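Local coordinates for sefir domain protein (Bacillus cereus F65185, PDB 5Y8E) that probably takes part in signalling through SEFIR-SEFIR interactions, as a prokaryotic member of the SEFIR domain family, at residues V4-S9 against E17-L22; N24-M27 against E33-L36. All coordinates share one frame; numbering follows the deposited sequence.

Contact 1 (V4-S9 against E17-L22)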
ATOM      1  N   VAL A   4       2.133   0.575   9.984  1.00  9.16           N
ATOM      2  CA  VAL A   4       1.995   0.619   8.533  1.00  8.38           C
ATOM      3  C   VAL A   4       1.799  -0.777   7.926  1.00 10.23           C
ATOM      4  O   VAL A   4       2.670  -1.641   8.062  1.00 12.89           O
ATOM      5  CB  VAL A   4       3.248   1.280   7.911  1.00 12.28           C
ATOM      6  CG1 VAL A   4       3.155   1.292   6.397  1.00 11.45           C
ATOM      7  CG2 VAL A   4       3.437   2.696   8.461  1.00 14.11           C
ATOM      8  N   PHE A   5       0.662  -1.004   7.262  1.00  9.95           N
ATOM      9  CA  PHE A   5       0.411  -2.268   6.556  1.00  8.32           C
ATOM     10  C   PHE A   5       0.831  -2.124   5.095  1.00 12.22           C
ATOM     11  O   PHE A   5       0.585  -1.086   4.477  1.00 11.79           O
ATOM     12  CB  PHE A   5      -1.081  -2.646   6.655  1.00  8.86           C
ATOM     13  CG  PHE A   5      -1.485  -3.808   5.777  1.00 10.72           C
ATOM     14  CD1 PHE A   5      -0.852  -5.044   5.888  1.00 11.44           C
ATOM     15  CD2 PHE A   5      -2.507  -3.663   4.846  1.00 11.28           C
ATOM     16  CE1 PHE A   5      -1.223  -6.111   5.080  1.00 13.29           C
ATOM     17  CE2 PHE A   5      -2.888  -4.723   4.030  1.00 12.14           C
ATOM     18  CZ  PHE A   5      -2.241  -5.954   4.150  1.00 13.32           C
ATOM     19  N   ILE A   6       1.479  -3.149   4.548  1.00  8.83           N
ATOM     20  CA  ILE A   6       1.860  -3.131   3.143  1.00 10.97           C
ATOM     21  C   ILE A   6       1.009  -4.123   2.365  1.00 12.95           C
ATOM     22  O   ILE A   6       1.091  -5.338   2.575  1.00 11.56           O
ATOM     23  CB  ILE A   6       3.364  -3.427   2.945  1.00  9.62           C
ATOM     24  CG1 ILE A   6       4.208  -2.418   3.726  1.00 10.22           C
ATOM     25  CG2 ILE A   6       3.724  -3.432   1.453  1.00 10.66           C
ATOM     26  CD1 ILE A   6       5.735  -2.619   3.581  1.00 11.54           C
ATOM     27  N   SER A   7       0.167  -3.585   1.487  1.00 10.01           N
ATOM     28  CA  SER A   7      -0.658  -4.396   0.607  1.00 11.81           C
ATOM     29  C   SER A   7       0.070  -4.537  -0.721  1.00 12.45           C
ATOM     30  O   SER A   7       0.424  -3.535  -1.357  1.00 11.71           O
ATOM     31  CB  SER A   7      -2.023  -3.728   0.406  1.00 12.55           C
ATOM     32  OG  SER A   7      -2.852  -4.469  -0.477  1.00 13.96           O
ATOM     33  N   TYR A   8       0.313  -5.776  -1.139  1.00  9.60           N
ATOM     34  CA  TYR A   8       1.051  -6.009  -2.377  1.00  9.42           C
ATOM     35  C   TYR A   8       0.711  -7.360  -2.971  1.00 10.92           C
ATOM     36  O   TYR A   8       0.104  -8.205  -2.313  1.00 13.41           O
ATOM     37  CB  TYR A   8       2.573  -5.882  -2.155  1.00  9.99           C
ATOM     38  CG  TYR A   8       3.209  -6.999  -1.343  1.00  9.06           C
ATOM     39  CD1 TYR A   8       2.958  -7.120   0.018  1.00 11.53           C
ATOM     40  CD2 TYR A   8       4.096  -7.898  -1.928  1.00 11.22           C
ATOM     41  CE1 TYR A   8       3.540  -8.119   0.769  1.00 13.21           C
ATOM     42  CE2 TYR A   8       4.698  -8.906  -1.179  1.00 10.06           C
ATOM     43  CZ  TYR A   8       4.406  -9.003   0.171  1.00 12.81           C
ATOM     44  OH  TYR A   8       4.973  -9.990   0.941  1.00 13.89           O
ATOM     45  N   SER A   9       1.081  -7.559  -4.227  1.00 12.80           N
ATOM     46  CA  SER A   9       0.864  -8.845  -4.878  1.00 14.08           C
ATOM     47  C   SER A   9       2.201  -9.567  -4.984  1.00 14.43           C
ATOM     48  O   SER A   9       3.241  -8.924  -5.123  1.00 13.75           O
ATOM     49  CB  SER A   9       0.278  -8.633  -6.274  1.00 23.22           C
ATOM     50  OG  SER A   9       0.129  -9.871  -6.944  1.00 30.94           O
ATOM     51  N   GLU A  17      11.061  -9.464  -2.852  1.00 15.99           N
ATOM     52  CA  GLU A  17      12.281  -9.005  -2.187  1.00 11.74           C
ATOM     53  C   GLU A  17      12.318  -7.482  -2.066  1.00 15.15           C
ATOM     54  O   GLU A  17      12.765  -6.949  -1.048  1.00 13.59           O
ATOM     55  CB  GLU A  17      13.546  -9.526  -2.894  1.00 12.89           C
ATOM     56  CG  GLU A  17      14.841  -9.147  -2.154  1.00 23.99           C
ATOM     57  CD  GLU A  17      16.104  -9.607  -2.853  1.00 34.02           C
ATOM     58  OE1 GLU A  17      16.027 -10.043  -4.020  1.00 35.90           O
ATOM     59  OE2 GLU A  17      17.182  -9.527  -2.226  1.00 34.11           O
ATOM     60  N   TRP A  18      11.855  -6.782  -3.097  1.00 12.67           N
ATOM     61  CA  TRP A  18      11.785  -5.322  -3.032  1.00 13.97           C
ATOM     62  C   TRP A  18      10.860  -4.872  -1.902  1.00 11.63           C
ATOM     63  O   TRP A  18      11.183  -3.948  -1.150  1.00 11.29           O
ATOM     64  CB  TRP A  18      11.327  -4.742  -4.377  1.00 12.34           C
ATOM     65  CG  TRP A  18      11.334  -3.232  -4.442  1.00 10.53           C
ATOM     66  CD1 TRP A  18      12.353  -2.428  -4.881  1.00 16.93           C
ATOM     67  CD2 TRP A  18      10.271  -2.353  -4.050  1.00 12.08           C
ATOM     68  NE1 TRP A  18      11.981  -1.109  -4.793  1.00 16.99           N
ATOM     69  CE2 TRP A  18      10.708  -1.034  -4.288  1.00 14.94           C
ATOM     70  CE3 TRP A  18       8.985  -2.559  -3.538  1.00 11.53           C
ATOM     71  CZ2 TRP A  18       9.904   0.079  -4.018  1.00 14.70           C
ATOM     72  CZ3 TRP A  18       8.190  -1.456  -3.264  1.00 13.70           C
ATOM     73  CH2 TRP A  18       8.652  -0.153  -3.506  1.00 15.15           C
ATOM     74  N   VAL A  19       9.709  -5.526  -1.776  1.00  9.99           N
ATOM     75  CA  VAL A  19       8.769  -5.178  -0.719  1.00 10.39           C
ATOM     76  C   VAL A  19       9.356  -5.509   0.660  1.00  9.26           C
ATOM     77  O   VAL A  19       9.241  -4.716   1.597  1.00  9.79           O
ATOM     78  CB  VAL A  19       7.406  -5.870  -0.930  1.00  9.62           C
ATOM     79  CG1 VAL A  19       6.489  -5.654   0.276  1.00 10.05           C
ATOM     80  CG2 VAL A  19       6.732  -5.336  -2.201  1.00 12.53           C
ATOM     81  N   LEU A  20       9.976  -6.680   0.783  1.00 10.54           N
ATOM     82  CA  LEU A  20      10.646  -7.065   2.025  1.00 13.31           C
ATOM     83  C   LEU A  20      11.745  -6.065   2.413  1.00 10.61           C
ATOM     84  O   LEU A  20      11.852  -5.669   3.582  1.00 11.99           O
ATOM     85  CB  LEU A  20      11.223  -8.479   1.910  1.00 16.18           C
ATOM     86  CG  LEU A  20      11.951  -9.011   3.147  1.00 19.36           C
ATOM     87  CD1 LEU A  20      10.990  -9.152   4.325  1.00 18.50           C
ATOM     88  CD2 LEU A  20      12.644 -10.342   2.859  1.00 20.07           C
ATOM     89  N   ASP A  21      12.556  -5.656   1.438  1.00 10.58           N
ATOM     90  CA  ASP A  21      13.609  -4.672   1.686  1.00 12.23           C
ATOM     91  C   ASP A  21      13.010  -3.352   2.171  1.00 11.35           C
ATOM     92  O   ASP A  21      13.561  -2.700   3.061  1.00 14.03           O
ATOM     93  CB  ASP A  21      14.434  -4.412   0.413  1.00 16.97           C
ATOM     94  CG  ASP A  21      15.348  -5.563   0.041  1.00 19.48           C
ATOM     95  OD1 ASP A  21      15.567  -6.479   0.862  1.00 20.80           O
ATOM     96  OD2 ASP A  21      15.863  -5.546  -1.100  1.00 20.37           O
ATOM     97  N   LEU A  22      11.883  -2.962   1.582  1.00 11.06           N
ATOM     98  CA  LEU A  22      11.194  -1.726   1.972  1.00 11.24           C
ATOM     99  C   LEU A  22      10.655  -1.827   3.394  1.00 11.00           C
ATOM    100  O   LEU A  22      10.792  -0.893   4.185  1.00 12.14           O
ATOM    101  CB  LEU A  22      10.050  -1.413   1.005  1.00 10.79           C
ATOM    102  CG  LEU A  22       9.374  -0.069   1.288  1.00 12.10           C
ATOM    103  CD1 LEU A  22      10.361   1.066   1.004  1.00 15.06           C
ATOM    104  CD2 LEU A  22       8.118   0.080   0.465  1.00 13.88           C
TER

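Contact 2 (N24-M27 against E33-L36)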
ATOM      1  N   ASN A  24      11.791  -3.660   5.830  1.00 12.80           N
ATOM      2  CA  ASN A  24      12.906  -3.632   6.756  1.00 11.35           C
ATOM      3  C   ASN A  24      13.405  -2.215   6.892  1.00 13.36           C
ATOM      4  O   ASN A  24      13.693  -1.775   7.932  1.00 12.45           O
ATOM      5  CB  ASN A  24      14.012  -4.573   6.346  1.00 15.17           C
ATOM      6  CG  ASN A  24      13.802  -5.972   6.883  1.00 17.97           C
ATOM      7  OD1 ASN A  24      13.730  -6.177   8.031  1.00 23.65           O
ATOM      8  ND2 ASN A  24      13.660  -6.886   6.033  1.00 20.98           N
ATOM      9  N   LYS A  25      13.494  -1.542   5.787  1.00 11.22           N
ATOM     10  CA  LYS A  25      14.036  -0.194   5.764  1.00 13.95           C
ATOM     11  C   LYS A  25      13.178   0.763   6.598  1.00 13.90           C
ATOM     12  O   LYS A  25      13.650   1.542   7.354  1.00 12.60           O
ATOM     13  CB  LYS A  25      14.164   0.289   4.335  1.00 11.28           C
ATOM     14  CG  LYS A  25      14.841   1.639   4.202  1.00 12.65           C
ATOM     15  CD  LYS A  25      15.128   2.007   2.778  1.00 13.30           C
ATOM     16  CE  LYS A  25      15.825   3.323   2.610  1.00 16.94           C
ATOM     17  NZ  LYS A  25      15.936   3.769   1.214  1.00 20.23           N
ATOM     18  N   LEU A  26      11.870   0.637   6.396  1.00 10.49           N
ATOM     19  CA  LEU A  26      10.924   1.451   7.130  1.00  9.36           C
ATOM     20  C   LEU A  26      11.056   1.277   8.642  1.00 11.55           C
ATOM     21  O   LEU A  26      10.969   2.223   9.348  1.00 13.18           O
ATOM     22  CB  LEU A  26       9.480   1.158   6.714  1.00  9.70           C
ATOM     23  CG  LEU A  26       9.028   1.659   5.359  1.00 10.74           C
ATOM     24  CD1 LEU A  26       7.721   1.016   4.903  1.00  8.55           C
ATOM     25  CD2 LEU A  26       8.972   3.120   5.306  1.00 12.74           C
ATOM     26  N   MET A  27      11.251   0.058   9.074  1.00 11.41           N
ATOM     27  CA  MET A  27      11.373  -0.190  10.500  1.00 12.15           C
ATOM     28  C   MET A  27      12.749   0.296  11.012  1.00 15.15           C
ATOM     29  O   MET A  27      12.866   0.820  12.066  1.00 16.77           O
ATOM     30  CB  MET A  27      11.134  -1.657  10.845  1.00 20.00           C
ATOM     31  CG  MET A  27       9.680  -2.074  10.671  1.00 20.00           C
ATOM     32  SD  MET A  27       9.206  -3.551  11.656  1.00 20.00           S
ATOM     33  CE  MET A  27       9.492  -2.921  13.235  1.00 20.00           C
ATOM     34  N   GLU A  33       6.211   0.819  12.770  1.00 13.63           N
ATOM     35  CA  GLU A  33       5.946  -0.608  12.862  1.00 13.09           C
ATOM     36  C   GLU A  33       5.318  -1.047  11.557  1.00 13.21           C
ATOM     37  O   GLU A  33       4.373  -0.413  11.085  1.00 15.46           O
ATOM     38  CB  GLU A  33       4.983  -0.891  14.015  1.00 17.44           C
ATOM     39  CG  GLU A  33       5.547  -0.536  15.385  1.00 22.65           C
ATOM     40  CD  GLU A  33       6.672  -1.457  15.803  1.00 34.86           C
ATOM     41  OE1 GLU A  33       6.834  -2.531  15.188  1.00 38.85           O
ATOM     42  OE2 GLU A  33       7.401  -1.111  16.751  1.00 45.37           O
ATOM     43  N   VAL A  34       5.843  -2.115  10.961  1.00 11.14           N
ATOM     44  CA  VAL A  34       5.308  -2.589   9.687  1.00 10.13           C
ATOM     45  C   VAL A  34       4.581  -3.912   9.866  1.00 12.89           C
ATOM     46  O   VAL A  34       5.098  -4.843  10.499  1.00 13.32           O
ATOM     47  CB  VAL A  34       6.401  -2.705   8.587  1.00  9.58           C
ATOM     48  CG1 VAL A  34       5.835  -3.353   7.327  1.00 11.97           C
ATOM     49  CG2 VAL A  34       6.963  -1.334   8.255  1.00  9.58           C
ATOM     50  N   ILE A  35       3.362  -3.963   9.337  1.00  9.69           N
ATOM     51  CA  ILE A  35       2.588  -5.194   9.267  1.00  9.58           C
ATOM     52  C   ILE A  35       2.802  -5.842   7.899  1.00 10.68           C
ATOM     53  O   ILE A  35       2.335  -5.328   6.877  1.00  9.17           O
ATOM     54  CB  ILE A  35       1.077  -4.922   9.478  1.00  9.80           C
ATOM     55  CG1 ILE A  35       0.850  -4.181  10.799  1.00 13.42           C
ATOM     56  CG2 ILE A  35       0.299  -6.232   9.448  1.00 10.09           C
ATOM     57  CD1 ILE A  35      -0.581  -3.632  10.987  1.00 15.54           C
ATOM     58  N   LEU A  36       3.505  -6.971   7.888  1.00 11.36           N
ATOM     59  CA  LEU A  36       3.871  -7.651   6.643  1.00 10.28           C
ATOM     60  C   LEU A  36       3.469  -9.120   6.703  1.00 12.17           C
ATOM     61  O   LEU A  36       3.771  -9.811   7.682  1.00 13.87           O
ATOM     62  CB  LEU A  36       5.386  -7.535   6.400  1.00 10.09           C
ATOM     63  CG  LEU A  36       5.908  -8.096   5.073  1.00 13.97           C
ATOM     64  CD1 LEU A  36       5.331  -7.317   3.884  1.00 13.32           C
ATOM     65  CD2 LEU A  36       7.435  -8.082   5.051  1.00 12.88           C
TER

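Contact 1 (V4-S9 against E17-L22)
Both methyls of Val19, on helix 13-29, meet the Tyr8 ring, and CG1 also meets Ile6. CG1 sits over the middle of the Tyr8 ring. It lies 3.7 Å from the ring centroid and only 3° off the ring normal, a CH-pi contact made squarely on one face. Val19 CG2 lies toward the CG-CD2 side of the same ring, 3.7 Å from Tyr8 CD2. Val19 CG1 also touches Ile6 CG2 at 3.7 Å, so one methyl serves both partners. Ile6 chi1 of -57° puts CG1 beside the backbone N and leaves CG2 anti to it; CG2 is the branch that reaches Val19. No hydrogen bond crosses between the two segments; the interface is apolar and buried. Strand 3-7 and helix 13-29 are the first two elements of a beta-alpha-beta unit that continues into strand 33-35. Val19 is thus a point where the helix packs on the sheet. Tyr8 has chi1 of 71°, with CG between its backbone N and carbonyl carbon, and this brings the ring face under Val19. The carbonyl oxygen of Ile6 lies at the ring edge, in its plane. Farther out, the Tyr8 hydroxyl is hydrogen-bonded to Asp37 OD1, which ties down the far end of the ring. Ile64 of strand 60-65 touches both Ile6 and Tyr8.

Contact 2 (N24-M27 against E33-L36)
Met27 and Leu26 of helix 13-29 close on Val34 of strand 33-35, and one methyl of the valine takes most of the contact. Val34 has chi1 of 173°, which sets CG2 beside its own backbone N and turns it to the helix. This methyl lies 3.7 Å from Met27 CG and 3.9 Å from Leu26 CB. The side chains of Leu26 and Val34 cross at about a right angle. Met27 starts with CG beside its backbone N and then bends at its last torsion (chi3 62°). The bend carries the end of the chain to Glu33. There Met27 CE comes 3.3 Å from Glu33 OE1, a close approach but no hydrogen bond. Glu33 sets out away from the helix and folds back at chi2 (-69°), so its carboxylate returns to the methionine methyl. Met27 SD stands 3.7 Å from the backbone N of Val34. That N is buried by the contact and has no hydrogen-bond partner in the model. The side-chain contacts on Val34 are apolar, while Glu33, at the outer end, is exposed. Strand 33-35 pairs in parallel with strand 3-7, and Val34 also touches Ile6 there and Ala23 of the helix. On the other face of the strand, Ile35 packs on Phe50 and Ser54 of helix 47-57.

Overall arrangement
Contact 1 and contact 2 follow one another along the chain. Contact 1 is complete by Leu22, and contact 2 starts at Asn24. Their centres lie about 8 Å apart. Both use helix 13-29, first its 17-22 part and then its 24-27 part. On the sheet side they use strands 3-7 and 33-35, which are parallel neighbours. Val4 joins the two strands by probable hydrogen bonds, with its N 2.7 Å from Glu33 O and its O 2.7 Å from Ile35 N. Together the contacts pack the helix of one beta-alpha-beta unit against both of its strands, within the SEFIR domain. Contact 1 is the more buried; contact 2 lies nearer the surface.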